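Side-chain contacts in lysine specific cysteine protease (Porphyromonas gingivalis, PDB 3KM5), which cleaves proteins after lysine as a secreted protease that may act in virulence, of which this chain is a cleaved adhesin domain, a calcium-binding beta jelly roll with haemolytic activity: residues L34-G39 with F127-E132; T78-Y83 with V156-Y161; S100-G103 with G107-T110. One frame throughout, in Å; residues are numbered along the deposited sequence.

Contact 1 of 3, residues L34-G39 with F127-E132; sequences LCLSSG and FGLSTE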
ATOM      1  N   LEU A  34      -7.412  -1.915  -0.213  1.00  9.40           N
ATOM      2  CA  LEU A  34      -8.300  -2.494   0.793  1.00  9.93           C
ATOM      3  C   LEU A  34      -7.493  -2.902   2.013  1.00 10.00           C
ATOM      4  O   LEU A  34      -6.379  -3.417   1.884  1.00  9.30           O
ATOM      5  CB  LEU A  34      -8.987  -3.769   0.279  1.00 13.31           C
ATOM      6  CG  LEU A  34     -10.017  -3.671  -0.852  1.00 13.45           C
ATOM      7  CD1 LEU A  34     -10.437  -5.088  -1.206  1.00 19.01           C
ATOM      8  CD2 LEU A  34     -11.222  -2.864  -0.438  1.00 19.09           C
ATOM      9  N   CYS A  35      -8.093  -2.775   3.187  1.00  9.53           N
ATOM     10  CA  CYS A  35      -7.546  -3.358   4.393  1.00 10.76           C
ATOM     11  C   CYS A  35      -7.720  -4.867   4.335  1.00  8.31           C
ATOM     12  O   CYS A  35      -8.750  -5.349   3.885  1.00 10.88           O
ATOM     13  CB  CYS A  35      -8.299  -2.811   5.594  1.00  9.34           C
ATOM     14  SG  CYS A  35      -7.956  -3.628   7.193  1.00 14.02           S
ATOM     15  N   LEU A  36      -6.668  -5.593   4.705  1.00 10.07           N
ATOM     16  CA  LEU A  36      -6.708  -7.051   4.864  1.00 10.03           C
ATOM     17  C   LEU A  36      -6.314  -7.416   6.287  1.00 12.04           C
ATOM     18  O   LEU A  36      -5.425  -6.775   6.866  1.00 11.93           O
ATOM     19  CB  LEU A  36      -5.725  -7.745   3.946  1.00 12.55           C
ATOM     20  CG  LEU A  36      -5.832  -7.438   2.457  1.00 14.34           C
ATOM     21  CD1 LEU A  36      -4.723  -8.190   1.700  1.00 15.36           C
ATOM     22  CD2 LEU A  36      -7.237  -7.712   1.882  1.00 14.88           C
ATOM     23  N   SER A  37      -6.971  -8.446   6.844  1.00 12.46           N
ATOM     24  CA  SER A  37      -6.607  -8.993   8.147  1.00 14.06           C
ATOM     25  C   SER A  37      -6.061 -10.414   8.058  1.00 15.15           C
ATOM     26  O   SER A  37      -6.618 -11.257   7.338  1.00 15.50           O
ATOM     27  CB  SER A  37      -7.823  -9.029   9.060  1.00 15.93           C
ATOM     28  OG  SER A  37      -7.466  -9.667  10.278  1.00 21.44           O
ATOM     29  N   SER A  38      -4.986 -10.673   8.784  1.00 13.41           N
ATOM     30  CA  SER A  38      -4.415 -12.010   8.896  1.00 15.14           C
ATOM     31  C   SER A  38      -5.378 -13.007   9.550  1.00 18.10           C
ATOM     32  O   SER A  38      -5.190 -14.217   9.418  1.00 21.26           O
ATOM     33  CB  SER A  38      -3.107 -11.979   9.699  1.00 15.32           C
ATOM     34  OG  SER A  38      -3.376 -11.493  11.012  1.00 21.00           O
ATOM     35  N   GLY A  39      -6.368 -12.503  10.280  1.00 18.32           N
ATOM     36  CA  GLY A  39      -7.422 -13.360  10.848  1.00 23.23           C
ATOM     37  C   GLY A  39      -8.436 -13.828   9.804  1.00 27.83           C
ATOM     38  O   GLY A  39      -9.286 -14.675  10.102  1.00 30.60           O
ATOM     39  N   PHE A 127      -1.288 -15.028  -4.680  1.00 16.74           N
ATOM     40  CA  PHE A 127      -2.204 -14.989  -3.555  1.00 14.79           C
ATOM     41  C   PHE A 127      -3.209 -13.896  -3.782  1.00 15.07           C
ATOM     42  O   PHE A 127      -2.865 -12.841  -4.305  1.00 14.03           O
ATOM     43  CB  PHE A 127      -1.443 -14.810  -2.250  1.00 13.20           C
ATOM     44  CG  PHE A 127      -0.512 -15.956  -1.957  1.00 15.41           C
ATOM     45  CD1 PHE A 127      -0.959 -17.071  -1.283  1.00 17.38           C
ATOM     46  CD2 PHE A 127       0.797 -15.937  -2.405  1.00 16.33           C
ATOM     47  CE1 PHE A 127      -0.117 -18.141  -1.036  1.00 17.48           C
ATOM     48  CE2 PHE A 127       1.653 -17.016  -2.152  1.00 22.37           C
ATOM     49  CZ  PHE A 127       1.194 -18.109  -1.477  1.00 19.50           C
ATOM     50  N   GLY A 128      -4.445 -14.156  -3.388  1.00 16.48           N
ATOM     51  CA  GLY A 128      -5.531 -13.224  -3.604  1.00 20.52           C
ATOM     52  C   GLY A 128      -6.597 -13.319  -2.550  1.00 21.21           C
ATOM     53  O   GLY A 128      -6.421 -13.973  -1.509  1.00 23.42           O
ATOM     54  N   LEU A 129      -7.722 -12.660  -2.821  1.00 21.01           N
ATOM     55  CA  LEU A 129      -8.868 -12.690  -1.919  1.00 25.65           C
ATOM     56  C   LEU A 129      -9.792 -13.873  -2.239  1.00 27.40           C
ATOM     57  O   LEU A 129     -10.687 -14.165  -1.447  1.00 29.68           O
ATOM     58  CB  LEU A 129      -9.665 -11.388  -2.006  1.00 22.75           C
ATOM     59  CG  LEU A 129      -8.877 -10.086  -1.897  1.00 27.95           C
ATOM     60  CD1 LEU A 129      -9.846  -8.915  -1.963  1.00 25.23           C
ATOM     61  CD2 LEU A 129      -8.011 -10.052  -0.627  1.00 27.58           C
ATOM     62  N   SER A 130      -9.586 -14.506  -3.400  0.80 27.24           N
ATOM     63  CA  SER A 130     -10.322 -15.716  -3.806  0.80 28.91           C
ATOM     64  C   SER A 130      -9.435 -16.957  -3.984  0.80 31.19           C
ATOM     65  O   SER A 130      -9.954 -18.038  -4.275  0.80 33.68           O
ATOM     66  CB  SER A 130     -11.082 -15.455  -5.114  0.80 31.35           C
ATOM     67  N   THR A 131      -8.117 -16.827  -3.813  0.80 31.81           N
ATOM     68  CA  THR A 131      -7.224 -17.979  -3.971  0.80 31.02           C
ATOM     69  C   THR A 131      -7.504 -19.033  -2.898  0.80 31.53           C
ATOM     70  O   THR A 131      -7.746 -18.699  -1.731  0.80 32.34           O
ATOM     71  CB  THR A 131      -5.713 -17.588  -3.997  0.80 30.53           C
ATOM     72  OG1 THR A 131      -5.333 -16.902  -2.795  0.80 25.21           O
ATOM     73  N   GLU A 132      -7.493 -20.300  -3.308  0.80 32.96           N
ATOM     74  CA  GLU A 132      -7.817 -21.429  -2.426  0.80 32.04           C
ATOM     75  C   GLU A 132      -6.982 -21.439  -1.143  0.80 32.96           C
ATOM     76  O   GLU A 132      -5.766 -21.220  -1.181  0.80 32.92           O
ATOM     77  CB  GLU A 132      -7.625 -22.749  -3.182  0.80 34.53           C
TER
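Leu129 reaches from a long loop of the beta jelly roll to a strand at the border of one sheet, and its forked end meets two leucines there, one with each methyl. Its CD2 lies against CD2 of Leu36 at 3.5 Å, a tight contact for two methyl groups, while its CD1 touches CD1 of Leu34 at a more ordinary 3.9 Å. With CG of Leu129 anti to the carbonyl carbon (chi1 -50°), the fork is carried out to the strand and meets both leucines at a slant. Leu34 and Leu36 stand two residues apart on strand 34-37, and the alternation of a strand turns both toward the loop; Cys35 between them faces elsewhere, onto Ser12 and Asn51. Leucine suits the loop position because its branch comes late, at CG, and can reach two neighbours at once. The CA atoms of Leu36 and Leu129 are 9.1 Å apart and no hydrogen bond joins the segments, so side chains alone bridge the gap.

Further out, polar bonds hold the loop in position: Asn59 OD1 accepts from Leu129 N, and Trp43 NE1 donates to Gly128 O. Within the loop, Gly128 N donates to Thr131 OG1 at 2.9 Å, with 155° at the hydrogen.

Contact 2 of 3, residues T78-Y83 with V156-Y161; sequences TKVKYY and VAFRHY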
ATOM      1  N   THR A  78       6.875  16.262   7.955  1.00 11.29           N
ATOM      2  CA  THR A  78       8.146  16.448   7.332  1.00 12.55           C
ATOM      3  C   THR A  78       8.743  15.130   6.824  1.00 12.08           C
ATOM      4  O   THR A  78       9.662  15.158   6.004  1.00 11.82           O
ATOM      5  CB  THR A  78       9.125  17.089   8.301  1.00 13.87           C
ATOM      6  OG1 THR A  78       9.139  16.344   9.534  1.00 14.51           O
ATOM      7  CG2 THR A  78       8.702  18.525   8.639  1.00 14.99           C
ATOM      8  N   LYS A  79       8.244  13.988   7.318  1.00  9.53           N
ATOM      9  CA  LYS A  79       8.799  12.671   6.990  1.00  9.92           C
ATOM     10  C   LYS A  79       7.646  11.672   7.016  1.00  9.10           C
ATOM     11  O   LYS A  79       6.764  11.786   7.867  1.00 11.29           O
ATOM     12  CB  LYS A  79       9.887  12.234   7.975  1.00 11.28           C
ATOM     13  CG  LYS A  79      10.927  11.285   7.369  1.00 17.00           C
ATOM     14  CD  LYS A  79      11.946  12.035   6.495  1.00 13.86           C
ATOM     15  CE  LYS A  79      13.151  12.492   7.281  1.00 20.50           C
ATOM     16  NZ  LYS A  79      13.974  13.555   6.587  1.00 17.79           N
ATOM     17  N   VAL A  80       7.640  10.706   6.087  1.00  9.69           N
ATOM     18  CA  VAL A  80       6.811   9.508   6.246  1.00 10.01           C
ATOM     19  C   VAL A  80       7.734   8.269   6.205  1.00  9.93           C
ATOM     20  O   VAL A  80       8.617   8.170   5.355  1.00 11.62           O
ATOM     21  CB  VAL A  80       5.650   9.464   5.191  1.00  8.73           C
ATOM     22  CG1 VAL A  80       6.175   9.409   3.704  1.00 11.07           C
ATOM     23  CG2 VAL A  80       4.691   8.306   5.499  1.00 11.86           C
ATOM     24  N   LYS A  81       7.593   7.395   7.189  1.00  8.99           N
ATOM     25  CA  LYS A  81       8.329   6.160   7.248  1.00  8.55           C
ATOM     26  C   LYS A  81       7.285   5.045   7.228  1.00  9.68           C
ATOM     27  O   LYS A  81       6.245   5.143   7.901  1.00 11.94           O
ATOM     28  CB  LYS A  81       9.187   6.118   8.516  1.00  9.16           C
ATOM     29  CG  LYS A  81       9.996   4.830   8.640  1.00 12.87           C
ATOM     30  CD  LYS A  81       9.385   3.874   9.564  1.00 17.57           C
ATOM     31  CE  LYS A  81       9.686   4.260  10.959  1.00 15.62           C
ATOM     32  NZ  LYS A  81       9.362   3.161  11.895  1.00 15.46           N
ATOM     33  N   TYR A  82       7.540   3.959   6.528  1.00  7.88           N
ATOM     34  CA  TYR A  82       6.551   2.911   6.388  1.00  8.72           C
ATOM     35  C   TYR A  82       7.277   1.612   6.055  1.00  7.24           C
ATOM     36  O   TYR A  82       8.481   1.607   5.775  1.00  9.26           O
ATOM     37  CB  TYR A  82       5.511   3.235   5.294  1.00  8.17           C
ATOM     38  CG  TYR A  82       6.143   3.473   3.939  1.00  8.65           C
ATOM     39  CD1 TYR A  82       6.261   2.442   3.016  1.00  8.14           C
ATOM     40  CD2 TYR A  82       6.714   4.703   3.603  1.00  9.44           C
ATOM     41  CE1 TYR A  82       6.867   2.645   1.765  1.00  8.73           C
ATOM     42  CE2 TYR A  82       7.321   4.909   2.372  1.00  7.87           C
ATOM     43  CZ  TYR A  82       7.398   3.890   1.465  1.00  8.90           C
ATOM     44  OH  TYR A  82       8.033   4.137   0.266  1.00  9.07           O
ATOM     45  N   TYR A  83       6.519   0.530   6.082  1.00  7.46           N
ATOM     46  CA  TYR A  83       6.980  -0.789   5.684  1.00  8.86           C
ATOM     47  C   TYR A  83       6.076  -1.326   4.590  1.00  7.59           C
ATOM     48  O   TYR A  83       4.871  -1.185   4.660  1.00  8.08           O
ATOM     49  CB  TYR A  83       7.005  -1.760   6.887  1.00  9.15           C
ATOM     50  CG  TYR A  83       7.827  -1.253   8.043  1.00  9.64           C
ATOM     51  CD1 TYR A  83       9.140  -1.639   8.238  1.00 11.51           C
ATOM     52  CD2 TYR A  83       7.264  -0.362   8.957  1.00 10.65           C
ATOM     53  CE1 TYR A  83       9.894  -1.121   9.337  1.00  9.94           C
ATOM     54  CE2 TYR A  83       7.992   0.149   9.999  1.00 11.23           C
ATOM     55  CZ  TYR A  83       9.292  -0.237  10.204  1.00 12.59           C
ATOM     56  OH  TYR A  83      10.019   0.311  11.266  1.00 16.85           O
ATOM     57  N   VAL A 156      -0.567  12.937   1.746  1.00 10.15           N
ATOM     58  CA  VAL A 156       0.402  11.980   1.249  1.00  8.42           C
ATOM     59  C   VAL A 156      -0.388  10.838   0.606  1.00 10.47           C
ATOM     60  O   VAL A 156      -1.339  10.330   1.193  1.00 10.79           O
ATOM     61  CB  VAL A 156       1.290  11.472   2.388  1.00  9.31           C
ATOM     62  CG1 VAL A 156       2.202  10.311   1.893  1.00  9.65           C
ATOM     63  CG2 VAL A 156       2.133  12.607   2.982  1.00 10.59           C
ATOM     64  N   ALA A 157      -0.001  10.455  -0.598  1.00  9.40           N
ATOM     65  CA  ALA A 157      -0.640   9.361  -1.303  1.00  9.36           C
ATOM     66  C   ALA A 157       0.362   8.271  -1.623  1.00  8.18           C
ATOM     67  O   ALA A 157       1.527   8.555  -1.906  1.00  8.69           O
ATOM     68  CB  ALA A 157      -1.248   9.869  -2.632  1.00 11.60           C
ATOM     69  N   PHE A 158      -0.096   7.026  -1.589  1.00  8.12           N
ATOM     70  CA  PHE A 158       0.643   5.881  -2.117  1.00  6.61           C
ATOM     71  C   PHE A 158      -0.109   5.434  -3.360  1.00  9.44           C
ATOM     72  O   PHE A 158      -1.339   5.216  -3.341  1.00  9.56           O
ATOM     73  CB  PHE A 158       0.696   4.751  -1.077  1.00  9.08           C
ATOM     74  CG  PHE A 158       1.458   5.102   0.124  1.00  7.84           C
ATOM     75  CD1 PHE A 158       2.792   4.719   0.247  1.00  9.63           C
ATOM     76  CD2 PHE A 158       0.862   5.776   1.165  1.00 10.06           C
ATOM     77  CE1 PHE A 158       3.531   5.053   1.370  1.00 10.51           C
ATOM     78  CE2 PHE A 158       1.587   6.110   2.295  1.00 11.05           C
ATOM     79  CZ  PHE A 158       2.936   5.732   2.408  1.00 10.33           C
ATOM     80  N   ARG A 159       0.627   5.298  -4.459  1.00  9.44           N
ATOM     81  CA  ARG A 159       0.042   5.041  -5.767  1.00  8.72           C
ATOM     82  C   ARG A 159       0.642   3.764  -6.310  1.00  7.95           C
ATOM     83  O   ARG A 159       1.838   3.714  -6.567  1.00  7.71           O
ATOM     84  CB  ARG A 159       0.300   6.212  -6.711  1.00  9.58           C
ATOM     85  CG  ARG A 159      -0.389   6.067  -8.062  1.00 10.71           C
ATOM     86  CD  ARG A 159       0.076   7.179  -8.957  1.00  9.61           C
ATOM     87  NE  ARG A 159      -0.462   7.111 -10.308  1.00  9.77           N
ATOM     88  CZ  ARG A 159      -0.094   7.900 -11.313  1.00 11.69           C
ATOM     89  NH1 ARG A 159       0.849   8.833 -11.136  1.00 13.50           N
ATOM     90  NH2 ARG A 159      -0.664   7.746 -12.494  1.00 13.11           N
ATOM     91  N   HIS A 160      -0.168   2.724  -6.459  1.00  7.82           N
ATOM     92  CA  HIS A 160       0.256   1.468  -7.062  1.00  7.50           C
ATOM     93  C   HIS A 160      -0.087   1.576  -8.539  1.00  8.77           C
ATOM     94  O   HIS A 160      -1.267   1.665  -8.918  1.00  8.33           O
ATOM     95  CB  HIS A 160      -0.489   0.291  -6.377  1.00  8.78           C
ATOM     96  CG  HIS A 160      -0.150  -1.080  -6.886  1.00  8.28           C
ATOM     97  ND1 HIS A 160      -1.045  -2.123  -6.780  1.00  9.25           N
ATOM     98  CD2 HIS A 160       0.985  -1.602  -7.435  1.00  7.81           C
ATOM     99  CE1 HIS A 160      -0.464  -3.238  -7.185  1.00  8.83           C
ATOM    100  NE2 HIS A 160       0.755  -2.946  -7.610  1.00  7.30           N
ATOM    101  N   TYR A 161       0.933   1.588  -9.387  1.00  9.76           N
ATOM    102  CA  TYR A 161       0.716   1.868 -10.792  1.00 11.61           C
ATOM    103  C   TYR A 161       1.906   1.449 -11.601  1.00  8.03           C
ATOM    104  O   TYR A 161       2.916   1.049 -11.054  1.00 10.50           O
ATOM    105  CB  TYR A 161       0.404   3.358 -10.998  1.00  9.62           C
ATOM    106  CG  TYR A 161       1.576   4.305 -11.134  1.00 10.62           C
ATOM    107  CD1 TYR A 161       1.694   5.099 -12.262  1.00  9.69           C
ATOM    108  CD2 TYR A 161       2.543   4.431 -10.146  1.00  8.33           C
ATOM    109  CE1 TYR A 161       2.744   5.949 -12.419  1.00 13.51           C
ATOM    110  CE2 TYR A 161       3.571   5.296 -10.293  1.00  9.06           C
ATOM    111  CZ  TYR A 161       3.682   6.054 -11.434  1.00 13.15           C
ATOM    112  OH  TYR A 161       4.730   6.956 -11.615  1.00 13.28           O
TER
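Phe158 and Tyr82 meet through two different first torsions. In Phe158, CG lies anti to the carbonyl carbon, which sends the ring end-first across the core; in Tyr82, CG sits between the backbone N and the carbonyl carbon (chi1 58°), and the ring turns a face to meet it. The result is a T-shaped, edge-to-face pair, with centroids 5.1 Å apart and planes at 80°. Phe158 CE1 stands over the centre of the tyrosine ring, nearly equidistant from its six carbons and 3.9 Å from Tyr82 CD2. The slightly positive C-H edge of one ring can thus meet the electron-rich face of the other.

Beside this pair two valines complete the apolar interface. Val80 CG2 comes to the edge of the phenylalanine ring, 4.4 Å from Phe158 CZ, and Val80 CG1 lies 4.5 Å from Val156 CG1. The short branched valines suit the end where the backbones draw together: CA atoms are 8.5 Å apart at Val80 and Val156, but 10.8 Å at Tyr82 and Phe158, where rings bridge the wider gap. Tyrosine also brings a hydroxyl into this buried setting, and Tyr82 OH is hydrogen-bonded to Tyr95 OH.

The strands belong to the two facing sheets of the jelly roll; the axes of segments 79-83 and 156-161 approach to 10.3 Å and cross at -39°. Strand 79-86 runs between strands 143-148 and 168-177, and strand 155-161 between 66-70 and 95-100. Val97 of strand 95-100 touches the side chains of both Tyr82 and Phe158, while Leu171 of strand 168-177 packs on Phe158 and Ile174 on Val80.

Contact 3 of 3, residues S100-G103 with G107-T110; sequences SKTG and GDFT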
ATOM      1  N   SER A 100       0.386  16.157  -2.092  1.00  8.69           N
ATOM      2  CA  SER A 100      -0.395  17.307  -2.537  1.00  8.94           C
ATOM      3  C   SER A 100      -0.297  18.381  -1.485  1.00 10.76           C
ATOM      4  O   SER A 100      -0.170  18.092  -0.286  1.00 10.35           O
ATOM      5  CB  SER A 100      -1.857  16.901  -2.696  1.00  9.02           C
ATOM      6  OG  SER A 100      -2.682  18.070  -2.807  1.00 11.34           O
ATOM      7  N   LYS A 101      -0.317  19.630  -1.945  1.00 11.79           N
ATOM      8  CA  LYS A 101      -0.270  20.819  -1.083  1.00 12.87           C
ATOM      9  C   LYS A 101      -1.646  21.482  -1.033  1.00 14.86           C
ATOM     10  O   LYS A 101      -1.818  22.515  -0.368  1.00 16.57           O
ATOM     11  CB  LYS A 101       0.773  21.816  -1.601  1.00 14.94           C
ATOM     12  CG  LYS A 101       2.169  21.259  -1.711  1.00 17.20           C
ATOM     13  CD  LYS A 101       3.123  22.285  -2.316  1.00 22.10           C
ATOM     14  CE  LYS A 101       4.542  21.781  -2.284  1.00 28.08           C
ATOM     15  NZ  LYS A 101       5.447  22.760  -2.946  1.00 31.00           N
ATOM     16  N   THR A 102      -2.615  20.890  -1.704  1.00 12.80           N
ATOM     17  CA  THR A 102      -3.909  21.567  -1.929  1.00 13.32           C
ATOM     18  C   THR A 102      -5.092  20.633  -1.642  1.00 12.20           C
ATOM     19  O   THR A 102      -5.611  20.652  -0.542  1.00 13.58           O
ATOM     20  CB  THR A 102      -3.989  22.175  -3.339  1.00 13.41           C
ATOM     21  OG1 THR A 102      -3.789  21.187  -4.347  1.00 14.36           O
ATOM     22  CG2 THR A 102      -2.938  23.289  -3.498  1.00 15.26           C
ATOM     23  N   GLY A 103      -5.478  19.834  -2.641  1.00 12.04           N
ATOM     24  CA  GLY A 103      -6.622  18.948  -2.556  1.00 11.69           C
ATOM     25  C   GLY A 103      -6.280  17.485  -2.749  1.00 11.04           C
ATOM     26  O   GLY A 103      -5.115  17.057  -2.603  1.00 12.43           O
ATOM     27  N   GLY A 107      -4.662  14.915  -9.804  1.00 14.19           N
ATOM     28  CA  GLY A 107      -3.783  15.934 -10.385  1.00 14.55           C
ATOM     29  C   GLY A 107      -3.160  16.881  -9.388  1.00 12.06           C
ATOM     30  O   GLY A 107      -2.280  17.666  -9.736  1.00 15.78           O
ATOM     31  N   ASP A 108      -3.593  16.816  -8.133  1.00 12.33           N
ATOM     32  CA  ASP A 108      -3.016  17.670  -7.102  1.00  9.97           C
ATOM     33  C   ASP A 108      -1.729  17.049  -6.571  1.00 10.66           C
ATOM     34  O   ASP A 108      -1.020  17.708  -5.825  1.00 11.17           O
ATOM     35  CB  ASP A 108      -3.999  17.851  -5.936  1.00  9.46           C
ATOM     36  CG  ASP A 108      -5.269  18.611  -6.323  1.00 13.35           C
ATOM     37  OD1 ASP A 108      -5.220  19.375  -7.296  1.00 15.93           O
ATOM     38  OD2 ASP A 108      -6.311  18.385  -5.684  1.00 13.69           O
ATOM     39  N   PHE A 109      -1.436  15.785  -6.933  1.00  9.81           N
ATOM     40  CA  PHE A 109      -0.266  15.075  -6.414  1.00 11.22           C
ATOM     41  C   PHE A 109       0.950  15.115  -7.358  1.00 10.95           C
ATOM     42  O   PHE A 109       0.853  15.128  -8.592  1.00 13.16           O
ATOM     43  CB  PHE A 109      -0.646  13.618  -6.120  1.00 10.18           C
ATOM     44  CG  PHE A 109      -1.576  13.486  -4.956  1.00  9.67           C
ATOM     45  CD1 PHE A 109      -1.087  13.391  -3.694  1.00  8.52           C
ATOM     46  CD2 PHE A 109      -2.952  13.558  -5.141  1.00  9.83           C
ATOM     47  CE1 PHE A 109      -1.941  13.341  -2.584  1.00  8.53           C
ATOM     48  CE2 PHE A 109      -3.809  13.473  -4.061  1.00 10.27           C
ATOM     49  CZ  PHE A 109      -3.294  13.396  -2.778  1.00 11.99           C
ATOM     50  N   THR A 110       2.106  15.151  -6.726  1.00 12.81           N
ATOM     51  CA  THR A 110       3.377  15.003  -7.437  0.50 13.52           C
ATOM     52  C   THR A 110       4.250  13.964  -6.723  1.00 12.80           C
ATOM     53  O   THR A 110       4.234  13.819  -5.482  1.00 11.96           O
ATOM     54  CB  THR A 110       4.118  16.342  -7.589  0.50 16.38           C
ATOM     55  OG1 THR A 110       4.481  16.834  -6.300  0.50 14.15           O
ATOM     56  CG2 THR A 110       3.242  17.373  -8.324  0.50 13.41           C
TER
HETATM   57  O   HOH W   1      -1.190  20.237  -4.705  1.00 15.03           O
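Asp108 meets the opposite segment with both its backbone and its side chain. Its carbonyl O receives a CA-H...O contact from Ser100 CA at 3.4 Å and accepts a hydrogen bond from a water, which in turn accepts from Lys101 N at 3.0 Å and is hydrogen-bonded to Thr102 OG1. One water thus ties the second segment to two residues of the first. The aspartate CB rests against Ser100 OG, and OD2 of Asp108 lies 3.1 Å from Gly103 C, a close approach that glycine, without a side chain, permits. That same OD2 accepts from Asn105 N, holding the acid to the short link between the segments.

This is the connection between the antiparallel strands 95-100 and 109-115, at the edge of one sheet of the jelly roll. On its first arm Ser100 forms an ST turn. Its OG, opposite the backbone N (chi1 166°), accepts from Thr102 N at 3.0 Å and donates to Gly103 O at 2.6 Å, so one small hydroxyl fastens the bend.

Phe109 follows, one face of its ring turned to that serine. Ser100 CB makes a CH-pi contact, 3.7 Å from the ring centroid and 17° off the normal, while the buried ring also packs on Tyr155. Thr110 then hydrogen-bonds through its backbone to Ile99.

Contacts 2 and 3 are neighbours, with centres 14 Å apart, and they meet directly: Ala157 CB, on the strand that supplies Phe158, packs 3.5 Å from Phe109 CE1. Both use the five-stranded sheet; contact 2 ties it to the opposing sheet, and contact 3 lies at its margin. Contact 1 is across the chain's centre, its own centre 22 Å from that of contact 2 and 31 Å from that of contact 3, yet it shares with contact 2 the sheet holding strands 34-37 and 79-86. The side chains of Leu36 and Tyr82 are about 10 and 11 Å from bound calcium ions, not in direct contact; that of Leu36 is also about 10 Å from the side chain of Pro138, at an experimentally established cleavage site.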